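Local atomic coordinates of ethylbenzene dehydrogenase alpha-subunit (Aromatoleum aromaticum, PDB entry 2IVF), a protein that binds a molybdenum atom, two pterin nucleotide ligands and an iron/sulfur cluster as the alpha subunit of a dehydrogenase of the molybdopterin oxidoreductase family. Residues A[91-96]-A[109-114]; A[120-125]-A[667-672]; A[184-189]-A[208-213]; A[599-604]-A[628-633]. One frame throughout, in Å; residues are numbered along the deposited sequence.

Contact 1: residues A[91-96]-A[109-114]; sequences SCKFYV and AAQTPA. With SF4 (iron/sulfur cluster), chain K.
At the open end of the hairpin formed by strands 94-99 and 102-108, beside the iron/sulfur cluster, Lys93 and Tyr95 meet Ala109 and Gln111. The backbone evidence is a very straight bond from Ala109 N to Lys93 O (2.9 Å, 178° at the hydrogen). A water adds a second donor to that carbonyl and accepts from Ala110 N. Lys93 carries the main polar side-chain link: a bend in its chain at chi3 (68°) turns CE back toward Ala109 CB, and NZ then donates to Gln111 OE1 at 2.8 Å, within the plane of the amide carbonyl. The ammonium is also bonded to Glu765 O and lies against Trp79 in a cation-pi contact. The methyl CB of Ala109 rests over one face of the Tyr95 ring, 4.0 Å from its centroid and 19° off the normal, a CH-pi contact shifted toward the rim. Beyond the ring, Tyr95 OH donates at 2.6 Å to a second water, which in turn donates to Ala109 O. Phe94 points its CB away from 109-114, and its CE1 lies 3.5 Å from S4 of the cluster. Cys92 SG binds FE2 of the cluster at 2.2 Å. A cysteine ligand two residues ahead of a hairpin strand is part of the four-iron cluster site found in the N-terminal region of many large molybdopterin oxidoreductase subunits.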
loop_
_atom_site.group_PDB
_atom_site.type_symbol
_atom_site.label_atom_id
_atom_site.label_comp_id
_atom_site.label_asym_id
_atom_site.label_seq_id
_atom_site.Cartn_x
_atom_site.Cartn_y
_atom_site.Cartn_z
ATOM N N SER A 91 -2.110 -1.658 -13.222
ATOM C CA SER A 91 -2.652 -2.456 -14.319
ATOM C C SER A 91 -2.037 -3.820 -14.304
ATOM O O SER A 91 -1.668 -4.380 -15.351
ATOM C CB SER A 91 -2.433 -1.853 -15.732
ATOM O OG SER A 91 -3.190 -0.704 -15.858
ATOM N N CYS A 92 -1.953 -4.351 -13.098
ATOM C CA CYS A 92 -1.346 -5.634 -12.865
ATOM C C CYS A 92 -2.286 -6.747 -13.188
ATOM O O CYS A 92 -3.372 -6.779 -12.630
ATOM C CB CYS A 92 -0.990 -5.727 -11.391
ATOM S SG CYS A 92 -0.100 -4.344 -10.742
ATOM N N LYS A 93 -1.868 -7.661 -14.069
ATOM C CA LYS A 93 -2.659 -8.794 -14.474
ATOM C C LYS A 93 -2.491 -9.936 -13.470
ATOM O O LYS A 93 -1.352 -10.364 -13.198
ATOM C CB LYS A 93 -2.238 -9.271 -15.844
ATOM C CG LYS A 93 -3.219 -10.338 -16.422
ATOM C CD LYS A 93 -2.974 -10.608 -17.924
ATOM C CE LYS A 93 -1.621 -11.298 -18.150
ATOM N NZ LYS A 93 -1.477 -11.968 -19.480
ATOM N N PHE A 94 -3.605 -10.384 -12.913
ATOM C CA PHE A 94 -3.611 -11.504 -11.981
ATOM C C PHE A 94 -4.389 -12.683 -12.495
ATOM O O PHE A 94 -5.350 -12.544 -13.245
ATOM C CB PHE A 94 -4.258 -11.109 -10.662
ATOM C CG PHE A 94 -3.351 -10.328 -9.745
ATOM C CD1 PHE A 94 -2.992 -9.072 -10.055
ATOM C CD2 PHE A 94 -2.835 -10.899 -8.589
ATOM C CE1 PHE A 94 -2.184 -8.347 -9.229
ATOM C CE2 PHE A 94 -2.023 -10.181 -7.759
ATOM C CZ PHE A 94 -1.685 -8.901 -8.091
ATOM N N TYR A 95 -3.982 -13.834 -12.003
ATOM C CA TYR A 95 -4.780 -15.036 -12.066
ATOM C C TYR A 95 -5.667 -14.931 -10.870
ATOM O O TYR A 95 -5.186 -14.686 -9.760
ATOM C CB TYR A 95 -3.921 -16.245 -11.918
ATOM C CG TYR A 95 -2.994 -16.485 -13.050
ATOM C CD1 TYR A 95 -3.475 -16.598 -14.373
ATOM C CD2 TYR A 95 -1.637 -16.674 -12.824
ATOM C CE1 TYR A 95 -2.612 -16.836 -15.417
ATOM C CE2 TYR A 95 -0.811 -16.967 -13.840
ATOM C CZ TYR A 95 -1.287 -17.035 -15.136
ATOM O OH TYR A 95 -0.417 -17.282 -16.166
ATOM N N VAL A 96 -6.958 -15.057 -11.107
ATOM C CA VAL A 96 -7.972 -15.107 -10.050
ATOM C C VAL A 96 -8.446 -16.533 -9.924
ATOM O O VAL A 96 -8.998 -17.125 -10.892
ATOM C CB VAL A 96 -9.143 -14.153 -10.370
ATOM C CG1 VAL A 96 -10.263 -14.217 -9.239
ATOM C CG2 VAL A 96 -8.554 -12.721 -10.524
ATOM N N ALA A 109 0.207 -12.799 -12.899
ATOM C CA ALA A 109 0.529 -13.605 -14.051
ATOM C C ALA A 109 1.992 -13.417 -14.451
ATOM O O ALA A 109 2.607 -14.366 -14.876
ATOM C CB ALA A 109 -0.432 -13.296 -15.217
ATOM N N ALA A 110 2.536 -12.215 -14.279
ATOM C CA ALA A 110 3.949 -11.927 -14.599
ATOM C C ALA A 110 4.231 -12.255 -16.089
ATOM O O ALA A 110 5.098 -13.072 -16.443
ATOM C CB ALA A 110 4.896 -12.737 -13.625
ATOM N N GLN A 111 3.460 -11.605 -16.950
ATOM C CA GLN A 111 3.518 -11.786 -18.393
ATOM C C GLN A 111 3.596 -10.411 -19.079
ATOM O O GLN A 111 2.965 -10.189 -20.111
ATOM C CB GLN A 111 2.271 -12.564 -18.875
ATOM C CG GLN A 111 2.269 -14.015 -18.399
ATOM C CD GLN A 111 1.104 -14.824 -18.860
ATOM O OE1 GLN A 111 0.013 -14.336 -19.048
ATOM N NE2 GLN A 111 1.350 -16.102 -19.075
ATOM N N THR A 112 4.406 -9.523 -18.524
ATOM C CA THR A 112 4.603 -8.184 -19.107
ATOM C C THR A 112 6.068 -8.023 -19.475
ATOM O O THR A 112 6.893 -7.655 -18.648
ATOM C CB THR A 112 4.141 -7.097 -18.167
ATOM O OG1 THR A 112 2.830 -7.406 -17.721
ATOM C CG2 THR A 112 4.185 -5.719 -18.846
ATOM N N PRO A 113 6.411 -8.353 -20.719
ATOM C CA PRO A 113 7.807 -8.281 -21.162
ATOM C C PRO A 113 8.416 -6.875 -21.205
ATOM O O PRO A 113 7.696 -5.907 -21.140
ATOM C CB PRO A 113 7.757 -8.880 -22.570
ATOM C CG PRO A 113 6.542 -9.745 -22.564
ATOM C CD PRO A 113 5.553 -8.883 -21.790
ATOM N N ALA A 114 9.740 -6.807 -21.306
ATOM C CA ALA A 114 10.421 -5.540 -21.545
ATOM C C ALA A 114 10.077 -4.989 -22.952
ATOM O O ALA A 114 9.701 -5.743 -23.868
ATOM C CB ALA A 114 11.958 -5.774 -21.409
HETATM FE FE1 SF4 K . -1.832 -3.211 -6.485
HETATM FE FE2 SF4 K . -1.453 -3.593 -9.147
HETATM FE FE3 SF4 K . -3.864 -4.023 -8.098
HETATM FE FE4 SF4 K . -2.895 -1.463 -8.283
HETATM S S1 SF4 K . -3.488 -2.797 -10.012
HETATM S S2 SF4 K . -3.969 -2.467 -6.445
HETATM S S3 SF4 K . -0.670 -1.874 -7.951
HETATM S S4 SF4 K . -1.959 -5.228 -7.625
HETATM O O HOH W 1 1.374 -9.610 -13.680
HETATM O O HOH W 2 2.097 -17.209 -15.437
#

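Contact 2: residues A[120-125]-A[667-672]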
loop_
_atom_site.group_PDB
_atom_site.type_symbol
_atom_site.label_atom_id
_atom_site.label_comp_id
_atom_site.label_asym_id
_atom_site.label_seq_id
_atom_site.Cartn_x
_atom_site.Cartn_y
_atom_site.Cartn_z
ATOM N N VAL A 120 14.750 -3.998 -18.627
ATOM C CA VAL A 120 14.159 -4.865 -17.644
ATOM C C VAL A 120 12.679 -4.966 -17.927
ATOM O O VAL A 120 12.024 -3.982 -18.315
ATOM C CB VAL A 120 14.371 -4.322 -16.214
ATOM C CG1 VAL A 120 13.651 -5.221 -15.166
ATOM C CG2 VAL A 120 15.902 -4.122 -15.921
ATOM N N ASP A 121 12.138 -6.167 -17.748
ATOM C CA ASP A 121 10.703 -6.368 -17.895
ATOM C C ASP A 121 9.942 -5.781 -16.714
ATOM O O ASP A 121 10.529 -5.171 -15.794
ATOM C CB ASP A 121 10.358 -7.855 -18.176
ATOM C CG ASP A 121 10.684 -8.806 -16.999
ATOM O OD1 ASP A 121 10.627 -8.375 -15.832
ATOM O OD2 ASP A 121 11.035 -10.011 -17.244
ATOM N N TYR A 122 8.614 -5.853 -16.810
ATOM C CA TYR A 122 7.760 -5.234 -15.803
ATOM C C TYR A 122 7.324 -6.287 -14.742
ATOM O O TYR A 122 6.539 -5.958 -13.843
ATOM C CB TYR A 122 6.519 -4.616 -16.421
ATOM C CG TYR A 122 6.706 -3.292 -17.109
ATOM C CD1 TYR A 122 7.279 -3.231 -18.358
ATOM C CD2 TYR A 122 6.247 -2.097 -16.527
ATOM C CE1 TYR A 122 7.438 -2.010 -19.019
ATOM C CE2 TYR A 122 6.411 -0.853 -17.189
ATOM C CZ TYR A 122 6.985 -0.831 -18.430
ATOM O OH TYR A 122 7.154 0.343 -19.118
ATOM N N ASN A 123 7.825 -7.515 -14.851
ATOM C CA ASN A 123 7.322 -8.605 -14.043
ATOM C C ASN A 123 7.801 -8.540 -12.598
ATOM O O ASN A 123 8.922 -8.104 -12.347
ATOM C CB ASN A 123 7.760 -9.898 -14.647
ATOM C CG ASN A 123 7.087 -10.154 -15.965
ATOM O OD1 ASN A 123 5.902 -9.866 -16.118
ATOM N ND2 ASN A 123 7.826 -10.699 -16.908
ATOM N N PRO A 124 7.009 -9.062 -11.652
ATOM C CA PRO A 124 5.678 -9.622 -11.804
ATOM C C PRO A 124 4.559 -8.648 -11.695
ATOM O O PRO A 124 3.403 -9.064 -11.833
ATOM C CB PRO A 124 5.578 -10.586 -10.617
ATOM C CG PRO A 124 6.415 -9.961 -9.531
ATOM C CD PRO A 124 7.521 -9.210 -10.262
ATOM N N LEU A 125 4.885 -7.394 -11.398
ATOM C CA LEU A 125 3.882 -6.402 -11.039
ATOM C C LEU A 125 3.219 -6.788 -9.718
ATOM O O LEU A 125 3.708 -7.668 -9.006
ATOM C CB LEU A 125 2.829 -6.209 -12.164
ATOM C CG LEU A 125 3.340 -5.595 -13.481
ATOM C CD1 LEU A 125 2.262 -5.780 -14.558
ATOM C CD2 LEU A 125 3.800 -4.109 -13.289
ATOM N N GLY A 667 3.202 5.239 -17.050
ATOM C CA GLY A 667 4.081 4.557 -16.111
ATOM C C GLY A 667 4.121 3.064 -16.343
ATOM O O GLY A 667 5.186 2.506 -16.540
ATOM N N ASN A 668 2.934 2.435 -16.336
ATOM C CA ASN A 668 2.772 1.018 -16.610
ATOM C C ASN A 668 1.803 0.992 -17.787
ATOM O O ASN A 668 0.603 0.923 -17.583
ATOM C CB ASN A 668 2.154 0.264 -15.444
ATOM C CG ASN A 668 3.088 0.019 -14.292
ATOM O OD1 ASN A 668 4.185 0.600 -14.165
ATOM N ND2 ASN A 668 2.663 -0.908 -13.431
ATOM N N PRO A 669 2.329 1.138 -19.001
ATOM C CA PRO A 669 1.537 1.531 -20.170
ATOM C C PRO A 669 0.823 0.388 -20.917
ATOM O O PRO A 669 0.997 0.190 -22.138
ATOM C CB PRO A 669 2.565 2.220 -21.044
ATOM C CG PRO A 669 3.844 1.453 -20.758
ATOM C CD PRO A 669 3.771 0.960 -19.348
ATOM N N PHE A 670 -0.064 -0.283 -20.193
ATOM C CA PHE A 670 -0.795 -1.443 -20.715
ATOM C C PHE A 670 -2.130 -1.483 -20.048
ATOM O O PHE A 670 -2.236 -1.204 -18.821
ATOM C CB PHE A 670 -0.050 -2.790 -20.463
ATOM C CG PHE A 670 0.850 -2.793 -19.260
ATOM C CD1 PHE A 670 0.377 -3.136 -18.002
ATOM C CD2 PHE A 670 2.195 -2.497 -19.396
ATOM C CE1 PHE A 670 1.215 -3.118 -16.895
ATOM C CE2 PHE A 670 3.051 -2.463 -18.311
ATOM C CZ PHE A 670 2.572 -2.814 -17.045
ATOM N N PHE A 671 -3.158 -1.809 -20.841
ATOM C CA PHE A 671 -4.505 -2.016 -20.310
ATOM C C PHE A 671 -4.672 -3.463 -19.939
ATOM O O PHE A 671 -4.184 -4.361 -20.640
ATOM C CB PHE A 671 -5.532 -1.737 -21.399
ATOM C CG PHE A 671 -5.794 -0.307 -21.626
ATOM C CD1 PHE A 671 -4.930 0.465 -22.376
ATOM C CD2 PHE A 671 -6.914 0.285 -21.077
ATOM C CE1 PHE A 671 -5.192 1.814 -22.601
ATOM C CE2 PHE A 671 -7.188 1.628 -21.296
ATOM C CZ PHE A 671 -6.315 2.383 -22.064
ATOM N N THR A 672 -5.421 -3.707 -18.882
ATOM C CA THR A 672 -5.573 -5.101 -18.371
ATOM C C THR A 672 -7.044 -5.377 -18.193
ATOM O O THR A 672 -7.840 -4.514 -17.769
ATOM C CB THR A 672 -4.762 -5.293 -17.069
ATOM O OG1 THR A 672 -3.364 -5.162 -17.363
ATOM C CG2 THR A 672 -4.999 -6.655 -16.403
#
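Tyr122 meets Gly667, Pro669 and Phe670 with successive parts of its side chain. CB is directed at 667-672, and chi1 of -78° sets CG anti to the carbonyl carbon, where it lies 3.9 Å from Phe670 CE2. One atom further, CD2 comes to 3.7 Å from the same Phe670 CE2, which stands over one face of the tyrosine ring, toward its rim. The two ring planes are 90° apart with centroids 5.2 Å from each other, so the pair is T-shaped, Phe670 giving its edge. Tyr122 CE2 has Gly667 O at 3.6 Å, in the plane of the ring. At the tip, Tyr122 OH touches Pro669 CD at 3.4 Å and is hydrogen-bonded to a glycerol molecule, probably from the crystallisation liquor. Pro669 is the centre of an inverse gamma turn, closed by Phe670 N to Asn668 O (3.0 Å). Leu125 completes the contact: its CD1 and Phe670 CE1 meet tip to tip at 3.7 Å, while CD2 passes alongside Asn668 ND2. The amide of Asn668 is satisfied elsewhere, OD1 by Tyr261 and Ser264, ND2 by Gly90 O and Ser263. Next to Tyr122 in sequence, Asp121 forms a salt bridge with Arg233 of the beta-subunit. No hydrogen bond links the two segments, which implies that cohesion here comes from aromatic and aliphatic contact, the amide of Asn668 being engaged by other residues and the hydroxyl of Tyr122 by glycerol.

Contact 3: residues A[184-189]-A[208-213]; sequences DGFILD and YLMDGV
Met210 and Phe186 cross at about a right angle, the thioether tip set on the flat of the ring. A bend at chi3 (-61°) brings Met210 CE over the centre of that face, 3.5 Å from the centroid and 11° off the normal. SD stands behind it at 5.0 Å from the centroid, a Met-aromatic contact joined to a CH-pi one. Gly212 lies at the rim of the same ring, near its plane, with CA 4.1 Å from Phe186 CD2. Val213 then bridges Ile187 through the backbone: its N donates to Phe186 O (3.0 Å), and its O accepts from Leu188 N (2.9 Å). Val213 CG2 leans on Asp184 OD1 at 3.6 Å, an oxygen whose charge is paired with Arg593. Asp211, with positive phi, is the C-prime residue of a Schellman motif that ends helix 197-210. This is a beta-alpha unit at the margin of a mixed sheet, the chain returning from the helix end to its outermost strand.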
loop_
_atom_site.group_PDB
_atom_site.type_symbol
_atom_site.label_atom_id
_atom_site.label_comp_id
_atom_site.label_asym_id
_atom_site.label_seq_id
_atom_site.Cartn_x
_atom_site.Cartn_y
_atom_site.Cartn_z
ATOM N N ASP A 184 -29.257 22.400 -11.690
ATOM C CA ASP A 184 -28.178 22.776 -10.757
ATOM C C ASP A 184 -28.252 22.137 -9.357
ATOM O O ASP A 184 -27.262 22.168 -8.605
ATOM C CB ASP A 184 -28.069 24.315 -10.649
ATOM C CG ASP A 184 -26.965 24.907 -11.547
ATOM O OD1 ASP A 184 -26.340 24.144 -12.324
ATOM O OD2 ASP A 184 -26.704 26.145 -11.429
ATOM N N GLY A 185 -29.385 21.522 -9.021
ATOM C CA GLY A 185 -29.563 20.890 -7.710
ATOM C C GLY A 185 -28.890 19.541 -7.488
ATOM O O GLY A 185 -28.795 19.082 -6.341
ATOM N N PHE A 186 -28.410 18.933 -8.578
ATOM C CA PHE A 186 -27.794 17.612 -8.565
ATOM C C PHE A 186 -26.295 17.763 -8.702
ATOM O O PHE A 186 -25.828 18.444 -9.612
ATOM C CB PHE A 186 -28.304 16.749 -9.733
ATOM C CG PHE A 186 -27.708 15.360 -9.767
ATOM C CD1 PHE A 186 -28.301 14.342 -9.060
ATOM C CD2 PHE A 186 -26.608 15.061 -10.572
ATOM C CE1 PHE A 186 -27.775 13.061 -9.092
ATOM C CE2 PHE A 186 -26.049 13.782 -10.585
ATOM C CZ PHE A 186 -26.629 12.787 -9.859
ATOM N N ILE A 187 -25.552 17.109 -7.803
ATOM C CA ILE A 187 -24.112 17.161 -7.796
ATOM C C ILE A 187 -23.594 15.774 -7.710
ATOM O O ILE A 187 -23.887 15.063 -6.759
ATOM C CB ILE A 187 -23.561 18.002 -6.585
ATOM C CG1 ILE A 187 -24.236 19.361 -6.590
ATOM C CG2 ILE A 187 -22.007 18.187 -6.641
ATOM C CD1 ILE A 187 -23.789 20.182 -5.468
ATOM N N LEU A 188 -22.855 15.362 -8.735
ATOM C CA LEU A 188 -22.055 14.167 -8.655
ATOM C C LEU A 188 -20.673 14.699 -8.334
ATOM O O LEU A 188 -19.961 15.209 -9.198
ATOM C CB LEU A 188 -22.059 13.411 -9.973
ATOM C CG LEU A 188 -21.127 12.209 -10.083
ATOM C CD1 LEU A 188 -21.218 11.270 -8.863
ATOM C CD2 LEU A 188 -21.444 11.460 -11.402
ATOM N N ASP A 189 -20.302 14.601 -7.079
ATOM C CA ASP A 189 -19.129 15.323 -6.597
ATOM C C ASP A 189 -17.879 14.551 -6.924
ATOM O O ASP A 189 -17.570 13.594 -6.242
ATOM C CB ASP A 189 -19.275 15.486 -5.105
ATOM C CG ASP A 189 -18.186 16.350 -4.492
ATOM O OD1 ASP A 189 -17.274 16.794 -5.239
ATOM O OD2 ASP A 189 -18.259 16.577 -3.261
ATOM N N TYR A 208 -24.105 14.338 -17.238
ATOM C CA TYR A 208 -24.214 15.010 -18.541
ATOM C C TYR A 208 -25.624 14.944 -19.157
ATOM O O TYR A 208 -26.188 15.948 -19.668
ATOM C CB TYR A 208 -23.184 14.373 -19.459
ATOM C CG TYR A 208 -23.225 14.831 -20.867
ATOM C CD1 TYR A 208 -23.284 16.188 -21.188
ATOM C CD2 TYR A 208 -23.162 13.904 -21.910
ATOM C CE1 TYR A 208 -23.289 16.595 -22.508
ATOM C CE2 TYR A 208 -23.181 14.307 -23.222
ATOM C CZ TYR A 208 -23.239 15.651 -23.517
ATOM O OH TYR A 208 -23.255 16.048 -24.832
ATOM N N LEU A 209 -26.229 13.765 -19.135
ATOM C CA LEU A 209 -27.580 13.678 -19.657
ATOM C C LEU A 209 -28.547 14.568 -18.862
ATOM O O LEU A 209 -29.481 15.122 -19.431
ATOM C CB LEU A 209 -28.053 12.238 -19.672
ATOM C CG LEU A 209 -27.439 11.351 -20.759
ATOM C CD1 LEU A 209 -27.976 9.930 -20.632
ATOM C CD2 LEU A 209 -27.787 11.894 -22.116
ATOM N N MET A 210 -28.316 14.699 -17.556
ATOM C CA MET A 210 -29.223 15.465 -16.682
ATOM C C MET A 210 -28.826 16.929 -16.574
ATOM O O MET A 210 -29.574 17.764 -15.993
ATOM C CB MET A 210 -29.249 14.845 -15.286
ATOM C CG MET A 210 -29.846 13.478 -15.275
ATOM S SD MET A 210 -30.250 12.921 -13.603
ATOM C CE MET A 210 -28.731 12.904 -12.795
ATOM N N ASP A 211 -27.675 17.242 -17.170
ATOM C CA ASP A 211 -26.989 18.529 -17.006
ATOM C C ASP A 211 -26.784 18.864 -15.524
ATOM O O ASP A 211 -27.027 19.987 -15.082
ATOM C CB ASP A 211 -27.740 19.649 -17.736
ATOM C CG ASP A 211 -26.954 20.946 -17.750
ATOM O OD1 ASP A 211 -25.723 20.865 -17.876
ATOM O OD2 ASP A 211 -27.556 22.021 -17.562
ATOM N N GLY A 212 -26.391 17.852 -14.760
ATOM C CA GLY A 212 -26.034 18.045 -13.353
ATOM C C GLY A 212 -24.654 18.646 -13.254
ATOM O O GLY A 212 -24.018 18.923 -14.272
ATOM N N VAL A 213 -24.179 18.842 -12.027
ATOM C CA VAL A 213 -22.933 19.525 -11.762
ATOM C C VAL A 213 -21.942 18.479 -11.312
ATOM O O VAL A 213 -22.269 17.657 -10.460
ATOM C CB VAL A 213 -23.086 20.586 -10.652
ATOM C CG1 VAL A 213 -21.751 21.285 -10.448
ATOM C CG2 VAL A 213 -24.206 21.565 -11.010
#

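Contact 4: residues A[599-604]-A[628-633]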
loop_
_atom_site.group_PDB
_atom_site.type_symbol
_atom_site.label_atom_id
_atom_site.label_comp_id
_atom_site.label_asym_id
_atom_site.label_seq_id
_atom_site.Cartn_x
_atom_site.Cartn_y
_atom_site.Cartn_z
ATOM N N THR A 599 -29.513 25.946 -4.638
ATOM C CA THR A 599 -29.170 25.137 -3.473
ATOM C C THR A 599 -28.916 23.712 -3.911
ATOM O O THR A 599 -29.801 23.074 -4.486
ATOM C CB THR A 599 -30.346 25.044 -2.504
ATOM O OG1 THR A 599 -30.947 26.320 -2.366
ATOM C CG2 THR A 599 -29.887 24.547 -1.162
ATOM N N PRO A 600 -27.734 23.185 -3.623
ATOM C CA PRO A 600 -27.567 21.760 -3.885
ATOM C C PRO A 600 -28.604 20.962 -3.088
ATOM O O PRO A 600 -28.844 21.286 -1.918
ATOM C CB PRO A 600 -26.159 21.454 -3.370
ATOM C CG PRO A 600 -25.589 22.697 -2.896
ATOM C CD PRO A 600 -26.550 23.806 -3.013
ATOM N N GLN A 601 -29.247 19.978 -3.725
ATOM C CA GLN A 601 -30.304 19.188 -3.057
ATOM C C GLN A 601 -30.106 17.689 -3.124
ATOM O O GLN A 601 -30.574 16.971 -2.241
ATOM C CB GLN A 601 -31.685 19.531 -3.599
ATOM C CG GLN A 601 -32.057 20.984 -3.328
ATOM C CD GLN A 601 -33.514 21.195 -3.129
ATOM O OE1 GLN A 601 -34.350 20.724 -3.912
ATOM N NE2 GLN A 601 -33.851 21.925 -2.078
ATOM N N VAL A 602 -29.459 17.227 -4.187
ATOM C CA VAL A 602 -29.189 15.795 -4.383
ATOM C C VAL A 602 -27.710 15.579 -4.657
ATOM O O VAL A 602 -27.113 16.206 -5.531
ATOM C CB VAL A 602 -30.071 15.208 -5.489
ATOM C CG1 VAL A 602 -29.811 13.703 -5.656
ATOM C CG2 VAL A 602 -31.506 15.457 -5.166
ATOM N N TYR A 603 -27.121 14.659 -3.897
ATOM C CA TYR A 603 -25.695 14.534 -3.849
ATOM C C TYR A 603 -25.386 13.098 -4.000
ATOM O O TYR A 603 -25.847 12.300 -3.216
ATOM C CB TYR A 603 -25.187 15.063 -2.520
ATOM C CG TYR A 603 -23.709 15.023 -2.367
ATOM C CD1 TYR A 603 -23.068 13.867 -1.885
ATOM C CD2 TYR A 603 -22.927 16.131 -2.679
ATOM C CE1 TYR A 603 -21.711 13.845 -1.718
ATOM C CE2 TYR A 603 -21.571 16.114 -2.495
ATOM C CZ TYR A 603 -20.969 14.980 -2.024
ATOM O OH TYR A 603 -19.608 14.962 -1.865
ATOM N N MET A 604 -24.622 12.772 -5.039
ATOM C CA MET A 604 -24.301 11.403 -5.357
ATOM C C MET A 604 -22.855 11.100 -4.993
ATOM O O MET A 604 -21.936 11.783 -5.436
ATOM C CB MET A 604 -24.510 11.171 -6.846
ATOM C CG MET A 604 -24.106 9.837 -7.336
ATOM S SD MET A 604 -24.712 9.651 -8.998
ATOM C CE MET A 604 -23.901 8.148 -9.518
ATOM N N LYS A 628 -28.511 21.130 3.836
ATOM C CA LYS A 628 -29.244 21.662 2.675
ATOM C C LYS A 628 -29.706 20.523 1.781
ATOM O O LYS A 628 -30.575 20.688 0.953
ATOM C CB LYS A 628 -28.330 22.540 1.834
ATOM C CG LYS A 628 -27.867 23.810 2.468
ATOM C CD LYS A 628 -26.544 24.280 1.797
ATOM C CE LYS A 628 -26.202 25.675 2.291
ATOM N NZ LYS A 628 -25.194 26.410 1.504
ATOM N N LEU A 629 -29.078 19.369 1.938
ATOM C CA LEU A 629 -29.298 18.247 1.030
ATOM C C LEU A 629 -30.517 17.439 1.420
ATOM O O LEU A 629 -30.627 17.005 2.575
ATOM C CB LEU A 629 -28.064 17.336 0.999
ATOM C CG LEU A 629 -26.794 17.922 0.379
ATOM C CD1 LEU A 629 -25.697 16.927 0.510
ATOM C CD2 LEU A 629 -27.026 18.263 -1.112
ATOM N N LYS A 630 -31.410 17.241 0.446
ATOM C CA LYS A 630 -32.612 16.401 0.597
ATOM C C LYS A 630 -32.277 14.911 0.418
ATOM O O LYS A 630 -32.945 14.041 1.003
ATOM C CB LYS A 630 -33.661 16.768 -0.445
ATOM C CG LYS A 630 -34.262 18.152 -0.261
ATOM C CD LYS A 630 -35.265 18.248 0.907
ATOM C CE LYS A 630 -36.687 17.859 0.481
ATOM N NZ LYS A 630 -37.746 18.011 1.552
ATOM N N MET A 631 -31.284 14.622 -0.415
ATOM C CA MET A 631 -30.898 13.230 -0.682
ATOM C C MET A 631 -29.417 13.108 -0.848
ATOM O O MET A 631 -28.800 13.761 -1.703
ATOM C CB MET A 631 -31.595 12.722 -1.950
ATOM C CG MET A 631 -31.126 11.403 -2.488
ATOM S SD MET A 631 -31.420 10.042 -1.342
ATOM C CE MET A 631 -33.245 10.073 -1.269
ATOM N N ILE A 632 -28.850 12.187 -0.077
ATOM C CA ILE A 632 -27.489 11.808 -0.241
ATOM C C ILE A 632 -27.536 10.342 -0.515
ATOM O O ILE A 632 -28.070 9.582 0.300
ATOM C CB ILE A 632 -26.668 12.049 1.038
ATOM C CG1 ILE A 632 -26.794 13.503 1.449
ATOM C CG2 ILE A 632 -25.237 11.642 0.782
ATOM C CD1 ILE A 632 -26.125 13.883 2.817
ATOM N N PHE A 633 -27.018 9.929 -1.664
ATOM C CA PHE A 633 -27.002 8.507 -1.959
ATOM C C PHE A 633 -25.635 8.087 -2.434
ATOM O O PHE A 633 -24.897 8.862 -3.062
ATOM C CB PHE A 633 -28.109 8.104 -2.929
ATOM C CG PHE A 633 -27.934 8.638 -4.351
ATOM C CD1 PHE A 633 -28.254 9.945 -4.657
ATOM C CD2 PHE A 633 -27.462 7.820 -5.371
ATOM C CE1 PHE A 633 -28.152 10.419 -5.967
ATOM C CE2 PHE A 633 -27.316 8.321 -6.670
ATOM C CZ PHE A 633 -27.664 9.608 -6.957
#
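Parallel strands 602-606 and 631-636 are neighbours in a beta-alpha-beta crossover, joined by helices 610-613 and 617-625; across it Val602 and Met604 meet Met631 and Phe633. The short strand axes run 9° apart and 4.8 Å from each other. Phe633 holds CG between its backbone N and carbonyl carbon (chi1 68°), the crowded position, and its ring folds back toward Met604. Met604 CA then lies over one face of that ring, offset to the rim, and Met604 CB touches Phe633 CZ at 3.5 Å. Fully extended beyond CG, the Met604 chain carries SD past the ring in a Met-aromatic contact, while Val602 CG1 reaches the ring edge, in its plane, 3.7 Å from Phe633 CE1. On the face of the sheet that carries Tyr603 and Ile632, Tyr603 sets CG anti to its N (chi1 -178°); Leu629 CD1 packs on Tyr603 CB at 3.6 Å, and Ile632 CG2 on Tyr603 CD1 at 4.1 Å. The hydroxyl of Tyr603 is bonded to Asp189 and Gln608. Where the register passes from Leu629 to Met631, Gln601 O accepts two bonds, from Lys630 N at 2.8 Å on a lone pair and from Met631 N at 3.1 Å nearly along the C=O axis.

In the fold
All four contacts are largely buried, with partly or fully exposed residues in contacts 1 and 4. They form two groups, the contact centres of one lying about 36 to 42 Å from those of the other. Contacts 1 and 2 touch through Ser91 O to Thr672 OG1 and Thr112 N to Asn123 OD1, and both are within reach of the beta-subunit; there the lysine-amide and water-mediated bonds of contact 1 give way to aromatic packing in contact 2. Contacts 3 and 4 touch no other protein chain and share one mixed sheet, with strand 186-188 next to 602-606 and Gly185 O bonded to Gln601 N. Both place methionine against phenylalanine, but backbone pairing is a single bridge in contact 3 and three consecutive bridges in contact 4.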